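Local coordinates for dihydrophenazinedicarboxylate synthase (Burkholderia, PDB 4HMW), which uses FMN and molecular oxygen to carry out several oxidations in the terminal steps of phenazine antibiotic biosynthesis, at residues S133-Q145 / L162-R174. Numbering follows the deposited sequence. Where two conformers were deposited one is given.
With FMN (flavin mononucleotide), chain D.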
loop_
_atom_site.group_PDB
_atom_site.type_symbol
_atom_site.label_atom_id
_atom_site.label_comp_id
_atom_site.label_asym_id
_atom_site.label_seq_id
_atom_site.Cartn_x
_atom_site.Cartn_y
_atom_site.Cartn_z
ATOM N N SER B 133 14.274 -19.270 -10.252
ATOM C CA SER B 133 15.653 -19.505 -10.638
ATOM C C SER B 133 16.413 -20.139 -9.482
ATOM O O SER B 133 15.978 -20.062 -8.324
ATOM C CB SER B 133 16.313 -18.177 -11.014
ATOM O OG SER B 133 16.476 -17.355 -9.865
ATOM N N VAL B 134 17.557 -20.745 -9.781
ATOM C CA VAL B 134 18.356 -21.354 -8.726
ATOM C C VAL B 134 18.922 -20.293 -7.777
ATOM O O VAL B 134 18.974 -20.508 -6.582
ATOM C CB VAL B 134 19.495 -22.264 -9.266
ATOM C CG1 VAL B 134 20.327 -22.791 -8.120
ATOM C CG2 VAL B 134 18.938 -23.437 -10.051
ATOM N N PRO B 135 19.330 -19.127 -8.295
ATOM C CA PRO B 135 19.751 -18.087 -7.335
ATOM C C PRO B 135 18.653 -17.648 -6.374
ATOM O O PRO B 135 18.942 -17.341 -5.209
ATOM C CB PRO B 135 20.150 -16.921 -8.240
ATOM C CG PRO B 135 20.547 -17.557 -9.511
ATOM C CD PRO B 135 19.670 -18.768 -9.678
ATOM N N MET B 136 17.417 -17.574 -6.861
ATOM C CA MET B 136 16.287 -17.294 -5.982
ATOM C C MET B 136 16.143 -18.424 -4.954
ATOM O O MET B 136 15.937 -18.156 -3.763
ATOM C CB MET B 136 14.990 -17.104 -6.793
ATOM C CG MET B 136 13.756 -16.879 -5.927
ATOM S SD MET B 136 13.072 -18.399 -5.154
ATOM C CE MET B 136 11.622 -17.682 -4.392
ATOM N N HIS B 137 16.252 -19.674 -5.404
ATOM C CA HIS B 137 16.164 -20.825 -4.486
ATOM C C HIS B 137 17.200 -20.723 -3.399
ATOM O O HIS B 137 16.939 -21.011 -2.241
ATOM C CB HIS B 137 16.450 -22.139 -5.214
ATOM C CG HIS B 137 15.347 -22.572 -6.111
ATOM N ND1 HIS B 137 15.485 -23.604 -7.015
ATOM C CD2 HIS B 137 14.083 -22.111 -6.250
ATOM C CE1 HIS B 137 14.350 -23.758 -7.673
ATOM N NE2 HIS B 137 13.482 -22.874 -7.217
ATOM N N ALA B 138 18.405 -20.351 -3.789
ATOM C CA ALA B 138 19.517 -20.360 -2.849
ATOM C C ALA B 138 19.307 -19.285 -1.772
ATOM O O ALA B 138 19.521 -19.537 -0.584
ATOM C CB ALA B 138 20.856 -20.162 -3.590
ATOM N N MET B 139 18.908 -18.088 -2.158
ATOM C CA MET B 139 18.737 -17.039 -1.167
ATOM C C MET B 139 17.494 -17.313 -0.307
ATOM O O MET B 139 17.505 -17.092 0.914
ATOM C CB MET B 139 18.641 -15.649 -1.829
ATOM C CG MET B 139 18.566 -14.486 -0.812
ATOM S SD MET B 139 19.968 -14.469 0.316
ATOM C CE MET B 139 21.301 -13.999 -0.793
ATOM N N SER B 140 16.424 -17.790 -0.938
ATOM C CA SER B 140 15.192 -18.098 -0.219
ATOM C C SER B 140 15.413 -19.233 0.793
ATOM O O SER B 140 14.775 -19.265 1.844
ATOM C CB SER B 140 14.073 -18.501 -1.174
ATOM O OG SER B 140 13.592 -17.401 -1.928
ATOM N N SER B 141 16.306 -20.170 0.465
ATOM C CA SER B 141 16.606 -21.275 1.361
ATOM C C SER B 141 17.493 -20.819 2.519
ATOM O O SER B 141 17.321 -21.276 3.641
ATOM C CB SER B 141 17.311 -22.400 0.633
ATOM O OG SER B 141 16.477 -22.997 -0.367
ATOM N N ALA B 142 18.434 -19.924 2.215
ATOM C CA ALA B 142 19.415 -19.430 3.177
ATOM C C ALA B 142 18.838 -18.425 4.154
ATOM O O ALA B 142 19.369 -18.255 5.261
ATOM C CB ALA B 142 20.614 -18.829 2.455
ATOM N N SER B 143 17.756 -17.771 3.738
ATOM C CA SER B 143 17.124 -16.723 4.518
ATOM C C SER B 143 15.848 -17.185 5.215
ATOM O O SER B 143 14.995 -17.837 4.595
ATOM C CB SER B 143 16.755 -15.562 3.595
ATOM O OG SER B 143 16.138 -14.536 4.377
ATOM N N HIS B 144 15.695 -16.805 6.486
ATOM C CA HIS B 144 14.424 -16.918 7.194
ATOM C C HIS B 144 13.786 -15.545 7.206
ATOM O O HIS B 144 14.107 -14.717 8.032
ATOM C CB HIS B 144 14.627 -17.449 8.620
ATOM C CG HIS B 144 14.901 -18.919 8.678
ATOM N ND1 HIS B 144 16.155 -19.453 8.472
ATOM C CD2 HIS B 144 14.074 -19.965 8.886
ATOM C CE1 HIS B 144 16.093 -20.770 8.572
ATOM N NE2 HIS B 144 14.844 -21.110 8.836
ATOM N N GLN B 145 12.917 -15.317 6.235
ATOM C CA GLN B 145 12.439 -13.957 5.964
ATOM C C GLN B 145 11.881 -13.301 7.215
ATOM O O GLN B 145 11.022 -13.876 7.903
ATOM C CB GLN B 145 11.413 -14.014 4.840
ATOM C CG GLN B 145 10.927 -12.655 4.332
ATOM C CD GLN B 145 9.923 -12.843 3.228
ATOM O OE1 GLN B 145 8.844 -13.398 3.451
ATOM N NE2 GLN B 145 10.282 -12.426 2.015
ATOM N N LEU B 162 24.968 -23.117 -1.668
ATOM C CA LEU B 162 23.842 -23.872 -2.205
ATOM C C LEU B 162 23.843 -23.821 -3.723
ATOM O O LEU B 162 23.605 -24.834 -4.401
ATOM C CB LEU B 162 22.517 -23.322 -1.680
ATOM C CG LEU B 162 22.253 -23.624 -0.209
ATOM C CD1 LEU B 162 21.005 -22.904 0.229
ATOM C CD2 LEU B 162 22.157 -25.128 0.020
ATOM N N LEU B 163 24.122 -22.653 -4.268
ATOM C CA LEU B 163 24.168 -22.518 -5.718
ATOM C C LEU B 163 25.296 -23.381 -6.342
ATOM O O LEU B 163 25.135 -23.974 -7.427
ATOM C CB LEU B 163 24.336 -21.036 -6.069
ATOM C CG LEU B 163 24.342 -20.610 -7.529
ATOM C CD1 LEU B 163 22.998 -20.837 -8.174
ATOM C CD2 LEU B 163 24.715 -19.150 -7.604
ATOM N N ALA B 164 26.433 -23.454 -5.663
ATOM C CA ALA B 164 27.585 -24.167 -6.192
ATOM C C ALA B 164 27.438 -25.703 -6.183
ATOM O O ALA B 164 28.115 -26.402 -6.941
ATOM C CB ALA B 164 28.825 -23.747 -5.422
ATOM N N LEU B 165 26.578 -26.238 -5.325
ATOM C CA LEU B 165 26.395 -27.687 -5.264
ATOM C C LEU B 165 25.959 -28.241 -6.608
ATOM O O LEU B 165 26.477 -29.262 -7.072
ATOM C CB LEU B 165 25.355 -28.065 -4.198
ATOM C CG LEU B 165 25.748 -27.872 -2.730
ATOM C CD1 LEU B 165 24.570 -28.232 -1.846
ATOM C CD2 LEU B 165 26.977 -28.704 -2.348
ATOM N N GLY B 166 25.006 -27.562 -7.242
ATOM C CA GLY B 166 24.464 -28.013 -8.510
ATOM C C GLY B 166 23.421 -29.106 -8.377
ATOM O O GLY B 166 23.063 -29.768 -9.344
ATOM N N VAL B 167 22.945 -29.310 -7.162
ATOM C CA VAL B 167 21.855 -30.231 -6.913
ATOM C C VAL B 167 20.552 -29.457 -6.867
ATOM O O VAL B 167 20.542 -28.252 -6.530
ATOM C CB VAL B 167 22.036 -30.955 -5.560
ATOM C CG1 VAL B 167 23.396 -31.580 -5.489
ATOM C CG2 VAL B 167 21.847 -29.998 -4.397
ATOM N N ALA B 168 19.452 -30.124 -7.202
ATOM C CA ALA B 168 18.136 -29.490 -7.098
ATOM C C ALA B 168 17.854 -29.168 -5.638
ATOM O O ALA B 168 17.962 -30.043 -4.770
ATOM C CB ALA B 168 17.050 -30.405 -7.635
ATOM N N LEU B 169 17.507 -27.924 -5.353
ATOM C CA LEU B 169 17.271 -27.509 -3.957
ATOM C C LEU B 169 15.822 -27.745 -3.582
ATOM O O LEU B 169 14.895 -27.313 -4.300
ATOM C CB LEU B 169 17.656 -26.041 -3.722
ATOM C CG LEU B 169 19.122 -25.730 -4.043
ATOM C CD1 LEU B 169 19.417 -24.231 -3.979
ATOM C CD2 LEU B 169 20.065 -26.537 -3.134
ATOM N N PRO B 170 15.601 -28.432 -2.458
ATOM C CA PRO B 170 14.217 -28.721 -2.084
ATOM C C PRO B 170 13.478 -27.453 -1.661
ATOM O O PRO B 170 14.082 -26.471 -1.227
ATOM C CB PRO B 170 14.368 -29.736 -0.934
ATOM C CG PRO B 170 15.689 -29.396 -0.300
ATOM C CD PRO B 170 16.566 -28.899 -1.448
ATOM N N ARG B 171 12.165 -27.462 -1.819
ATOM C CA ARG B 171 11.367 -26.341 -1.382
ATOM C C ARG B 171 11.320 -26.321 0.138
ATOM O O ARG B 171 10.840 -27.258 0.731
ATOM C CB ARG B 171 9.942 -26.439 -1.931
ATOM C CG ARG B 171 9.079 -25.281 -1.440
ATOM C CD ARG B 171 7.699 -25.284 -2.036
ATOM N NE ARG B 171 6.910 -26.480 -1.706
ATOM C CZ ARG B 171 6.131 -26.596 -0.637
ATOM N NH1 ARG B 171 6.029 -25.618 0.259
ATOM N NH2 ARG B 171 5.439 -27.703 -0.463
ATOM N N PRO B 172 11.830 -25.257 0.779
ATOM C CA PRO B 172 11.671 -25.170 2.238
ATOM C C PRO B 172 10.196 -25.145 2.602
ATOM O O PRO B 172 9.446 -24.488 1.905
ATOM C CB PRO B 172 12.289 -23.806 2.585
ATOM C CG PRO B 172 13.132 -23.425 1.422
ATOM C CD PRO B 172 12.563 -24.108 0.215
ATOM N N PRO B 173 9.786 -25.823 3.680
ATOM C CA PRO B 173 8.359 -25.862 4.024
ATOM C C PRO B 173 7.771 -24.465 4.238
ATOM O O PRO B 173 6.578 -24.280 4.004
ATOM C CB PRO B 173 8.315 -26.703 5.322
ATOM C CG PRO B 173 9.791 -26.929 5.716
ATOM C CD PRO B 173 10.594 -26.767 4.486
ATOM N N ARG B 174 8.592 -23.494 4.627
ATOM C CA ARG B 174 8.086 -22.130 4.834
ATOM C C ARG B 174 7.770 -21.417 3.548
ATOM O O ARG B 174 7.058 -20.412 3.582
ATOM C CB ARG B 174 9.054 -21.285 5.664
ATOM C CG ARG B 174 10.391 -20.952 4.982
ATOM C CD ARG B 174 11.364 -20.292 5.959
ATOM N NE ARG B 174 12.686 -20.087 5.363
ATOM C CZ ARG B 174 13.637 -21.013 5.316
ATOM N NH1 ARG B 174 13.427 -22.225 5.809
ATOM N NH2 ARG B 174 14.801 -20.728 4.761
HETATM N N1 FMN D . 8.368 -10.591 -0.528
HETATM C C2 FMN D . 7.766 -11.817 -0.640
HETATM O O2 FMN D . 7.770 -12.576 0.344
HETATM N N3 FMN D . 7.180 -12.209 -1.831
HETATM C C4 FMN D . 7.166 -11.375 -2.923
HETATM O O4 FMN D . 6.613 -11.751 -3.975
HETATM C C4A FMN D . 7.777 -10.125 -2.822
HETATM N N5 FMN D . 7.797 -9.276 -3.907
HETATM C C5A FMN D . 8.379 -8.016 -3.770
HETATM C C6 FMN D . 8.362 -7.148 -4.857
HETATM C C7 FMN D . 8.910 -5.878 -4.739
HETATM C C7M FMN D . 8.912 -4.945 -5.930
HETATM C C8 FMN D . 9.503 -5.497 -3.530
HETATM C C8M FMN D . 10.124 -4.134 -3.388
HETATM C C9 FMN D . 9.515 -6.374 -2.439
HETATM C C9A FMN D . 8.948 -7.621 -2.559
HETATM N N10 FMN D . 8.990 -8.509 -1.474
HETATM C C10 FMN D . 8.372 -9.726 -1.611
HETATM C "C1'" FMN D . 9.615 -8.131 -0.158
HETATM C "C2'" FMN D . 8.592 -7.568 0.790
HETATM O "O2'" FMN D . 8.354 -6.204 0.473
HETATM C "C3'" FMN D . 9.021 -7.672 2.242
HETATM O "O3'" FMN D . 10.344 -7.191 2.449
HETATM C "C4'" FMN D . 8.883 -9.105 2.752
HETATM O "O4'" FMN D . 8.150 -10.076 2.044
HETATM C "C5'" FMN D . 8.994 -9.252 4.242
HETATM O "O5'" FMN D . 7.753 -8.757 4.695
HETATM P P FMN D . 7.240 -8.907 6.217
HETATM O O1P FMN D . 6.611 -10.264 6.257
HETATM O O2P FMN D . 8.456 -8.758 7.131
HETATM O O3P FMN D . 6.233 -7.775 6.389
HETATM O O HOH W 1 17.191 -25.919 -7.357
HETATM O O HOH W 2 16.466 -25.662 -0.166
#
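Beside the FMN pocket and the probable substrate site, to which Ser140 and nearby His83 would belong by similarity, the Arg174 guanidinium gathers the carbonyls at the C-terminal end of helix 134-142. Its NH2 gives its straightest bond to Ser143 O (2.9 Å, 150°), arriving from above that carbonyl's plane, and weaker ones to Ser141 O (2.8 Å), at the guanidinium edge, and Ser140 O. The Arg174 side chain runs extended from CG to NE, which also bonds weakly to Ser143 O. His144 lies flat against one guanidinium face, planes 17° apart, while Pro172 CB lies over the rim of the opposite face. Gln145 NE2 bonds FMN O2 (3.0 Å) and Pro215 of the second subunit. In this pyridoxamine 5'-phosphate oxidase-family fold, helix 134-142 meets Trp129 of helix 122-130 through His137 and Ser141, and Leu155 and Ala159 of helix 152-165 through Met139 and Ala142. Leu169 CD1 rests on His137 CB (3.8 Å); chi1 of 177° swings Val134 CG1 away from its backbone N, tightly onto Leu163 CD1 (3.3 Å). One water links His137 ND1 to Leu169 N, His137 NE2 bonding Trp129 O; another donates to Ser141 OG and Pro170 O. Ser141 OG donates to His137 O (2.8 Å), on the face opposite Ser141 N.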